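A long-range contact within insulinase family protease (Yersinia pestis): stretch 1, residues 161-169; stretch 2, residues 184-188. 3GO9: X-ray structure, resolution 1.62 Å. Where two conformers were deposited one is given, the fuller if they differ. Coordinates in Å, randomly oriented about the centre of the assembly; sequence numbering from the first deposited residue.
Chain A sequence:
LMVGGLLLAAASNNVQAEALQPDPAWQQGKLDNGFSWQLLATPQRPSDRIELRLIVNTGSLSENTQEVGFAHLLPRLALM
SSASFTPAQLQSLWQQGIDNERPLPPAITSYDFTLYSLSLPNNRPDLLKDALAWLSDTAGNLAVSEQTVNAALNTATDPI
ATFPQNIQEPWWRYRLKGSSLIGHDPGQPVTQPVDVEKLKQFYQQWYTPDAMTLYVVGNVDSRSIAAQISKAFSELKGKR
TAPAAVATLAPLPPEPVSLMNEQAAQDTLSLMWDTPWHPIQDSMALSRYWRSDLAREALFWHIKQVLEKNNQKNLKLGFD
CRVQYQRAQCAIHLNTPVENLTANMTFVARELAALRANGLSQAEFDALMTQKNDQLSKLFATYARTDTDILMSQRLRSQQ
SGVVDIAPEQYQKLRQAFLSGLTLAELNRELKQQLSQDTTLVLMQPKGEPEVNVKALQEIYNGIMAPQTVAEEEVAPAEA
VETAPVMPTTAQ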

# COMPACT_ATOMS: atom_id res chain seq x y z
N ALA A 161 -6.34 6.55 12.38
CA ALA A 161 -5.88 7.12 11.14
C ALA A 161 -6.76 6.72 10.01
O ALA A 161 -7.63 5.83 10.14
N THR A 162 -6.52 7.34 8.87
CA THR A 162 -7.18 6.90 7.65
C THR A 162 -6.19 6.40 6.62
O THR A 162 -4.99 6.64 6.71
N PHE A 163 -6.68 5.64 5.65
CA PHE A 163 -5.93 5.39 4.42
C PHE A 163 -6.78 5.83 3.23
O PHE A 163 -7.92 5.39 3.12
N PRO A 164 -6.23 6.68 2.32
CA PRO A 164 -4.98 7.41 2.42
C PRO A 164 -4.90 8.22 3.71
O PRO A 164 -5.90 8.58 4.36
N GLN A 165 -3.66 8.53 4.09
CA GLN A 165 -3.42 9.17 5.33
C GLN A 165 -4.03 10.58 5.44
O GLN A 165 -4.48 10.99 6.51
N ASN A 166 -4.11 11.28 4.30
CA ASN A 166 -4.70 12.59 4.28
C ASN A 166 -5.76 12.65 3.18
O ASN A 166 -5.45 12.80 2.00
N ILE A 167 -7.00 12.46 3.61
CA ILE A 167 -8.14 12.40 2.64
C ILE A 167 -8.39 13.76 2.06
O ILE A 167 -8.99 13.88 1.00
N GLN A 168 -7.94 14.79 2.78
CA GLN A 168 -8.18 16.20 2.43
C GLN A 168 -7.20 16.80 1.39
O GLN A 168 -7.35 17.93 0.97
N GLU A 169 -6.17 16.07 1.04
CA GLU A 169 -5.21 16.48 0.01
C GLU A 169 -5.96 16.91 -1.26
O GLU A 169 -6.74 16.13 -1.76
N HIS A 184 -17.94 9.12 0.82
CA HIS A 184 -17.51 8.13 1.78
C HIS A 184 -16.15 8.39 2.38
O HIS A 184 -15.38 7.45 2.63
N ASP A 185 -15.80 9.66 2.64
CA ASP A 185 -14.57 9.97 3.38
C ASP A 185 -14.45 9.13 4.65
O ASP A 185 -15.35 9.14 5.51
N PRO A 186 -13.34 8.40 4.80
CA PRO A 186 -13.22 7.39 5.88
C PRO A 186 -12.97 7.95 7.28
O PRO A 186 -13.08 7.19 8.25
N GLY A 187 -12.62 9.21 7.39
CA GLY A 187 -12.34 9.76 8.73
C GLY A 187 -13.36 10.81 9.14
O GLY A 187 -13.02 11.63 10.03
N GLN A 188 -14.55 10.79 8.55
CA GLN A 188 -15.61 11.83 8.80
C GLN A 188 -16.08 11.69 10.23
O GLN A 188 -16.27 10.59 10.69

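Which side chains fill the space between the two stretches? From the first, Thr162 and Ile167 direct their CA-to-CB bonds toward the second; from the second, Asp185 and Pro186 return the gesture. The contact is small, burying 230 Å² in all, and no direct hydrogen bond crosses it. Its apolar centre is Ile167 against Pro186, where Ile167 CD1 lies 3.5 Å from Pro186 CG. Ile167 is m at chi1 and m at chi2, a fold that carries CD1 to the proline ring while CG2 sits 3.8 Å from CG of Asp185. One isoleucine thus touches two successive residues. The Pro186 ring, puckered C-gamma endo, also comes within 4.1 Å of the first stretch's backbone, measured from its CG to Phe163 O.

How does Thr162 serve both a polar and an apolar neighbour? Its chi1 is p, at 57°, and in this rotamer OG1 turns back to its own stretch and gives a hydrogen bond to Pro164 O, at 2.7 Å. The methyl is left to face the second stretch, with CG2 3.6 Å from Gly187 CA and 4.0 Å from Pro186 C. The hydroxyl is therefore satisfied locally, across a segment that includes the cis peptide bond before Pro164, and the methyl packs against backbone.

Why does the close approach at Gly187 depend on a missing side chain? The CA atoms of Thr162 and Gly187 are 6.0 Å apart, and a CB on Gly187 would point toward the first stretch. Ideally placed, that CB would lie 2.7 Å from Thr162 CG2, a clash. With glycine here, the threonine methyl can rest directly on the turn that runs from Asp185 to Gln188. Gln188, with chi1 m and chi2 t, makes no contact with the first stretch; its NE2 instead donates to Asp185 O at 2.9 Å, linking the two ends of that turn.

What joins the polar groups at the edge of the contact? Gln168 has a CA-to-CB bond that points sideways, yet its m, m conformation brings the amide end nearer the second stretch. Gln168 NE2 remains 4.4 Å from Asp185 OD2, too far for a direct hydrogen bond, and water 1 spans the gap: it accepts from Gln168 NE2 at 3.0 Å and donates to Asp185 OD2 at 2.6 Å. Asp185, m at chi1, thus meets Ile167 CG2 through its carboxylate carbon and reaches Gln168 through solvent. Both carboxylate oxygens also have hydrogen-bond partners elsewhere in the structure.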

# COMPACT_ATOMS: atom_id res chain seq x y z
CB ALA A 161 -4.43 6.67 10.85
CB THR A 162 -7.96 8.08 7.01
OG1 THR A 162 -7.08 9.18 6.76
CG2 THR A 162 -9.08 8.58 7.94
CB PHE A 163 -5.57 3.94 4.23
CG PHE A 163 -4.83 3.72 2.95
CD1 PHE A 163 -3.49 4.11 2.87
CD2 PHE A 163 -5.49 3.29 1.80
CE1 PHE A 163 -2.81 3.99 1.67
CE2 PHE A 163 -4.81 3.18 0.58
CZ PHE A 163 -3.46 3.53 0.54
CB PRO A 164 -5.01 8.32 1.16
CG PRO A 164 -5.80 7.53 0.18
CD PRO A 164 -6.91 6.96 1.05
CB GLN A 165 -1.90 9.19 5.59
CG GLN A 165 -1.51 10.01 6.72
CD GLN A 165 -0.06 9.74 7.14
OE1 GLN A 165 0.29 9.84 8.31
NE2 GLN A 165 0.78 9.36 6.16
CB ASN A 166 -3.63 13.69 4.04
CG ASN A 166 -4.25 15.07 3.99
OD1 ASN A 166 -5.44 15.27 4.30
ND2 ASN A 166 -3.42 16.06 3.62
CB ILE A 167 -9.38 11.89 3.40
CG1 ILE A 167 -9.14 10.46 3.94
CG2 ILE A 167 -10.60 11.92 2.56
CD1 ILE A 167 -8.91 9.35 2.94
CB GLN A 168 -8.16 17.06 3.72
CG GLN A 168 -8.78 16.43 4.99
CD GLN A 168 -10.22 16.06 4.80
OE1 GLN A 168 -10.90 16.67 4.00
NE2 GLN A 168 -10.68 15.02 5.53
CB GLU A 169 -4.36 15.28 -0.38
CG GLU A 169 -2.94 15.28 0.03
CD GLU A 169 -2.11 14.64 -1.06
OE1 GLU A 169 -2.27 13.42 -1.29
OE2 GLU A 169 -1.33 15.38 -1.70
CB HIS A 184 -17.52 6.76 1.14
CG HIS A 184 -18.89 6.30 0.76
ND1 HIS A 184 -19.80 5.87 1.70
CD2 HIS A 184 -19.52 6.21 -0.43
CE1 HIS A 184 -20.93 5.54 1.11
NE2 HIS A 184 -20.78 5.73 -0.19
CB ASP A 185 -14.53 11.41 3.85
CG ASP A 185 -14.37 12.39 2.79
OD1 ASP A 185 -14.43 12.05 1.56
OD2 ASP A 185 -14.15 13.56 3.23
CB PRO A 186 -12.07 6.49 5.41
CG PRO A 186 -11.38 7.23 4.34
CD PRO A 186 -12.32 8.26 3.76
CB GLN A 188 -16.87 11.65 7.91
CG GLN A 188 -16.67 11.61 6.42
CD GLN A 188 -17.93 11.26 5.53
OE1 GLN A 188 -18.70 12.17 5.21
NE2 GLN A 188 -18.12 9.96 5.10
O HOH W 1 -13.42 13.93 5.71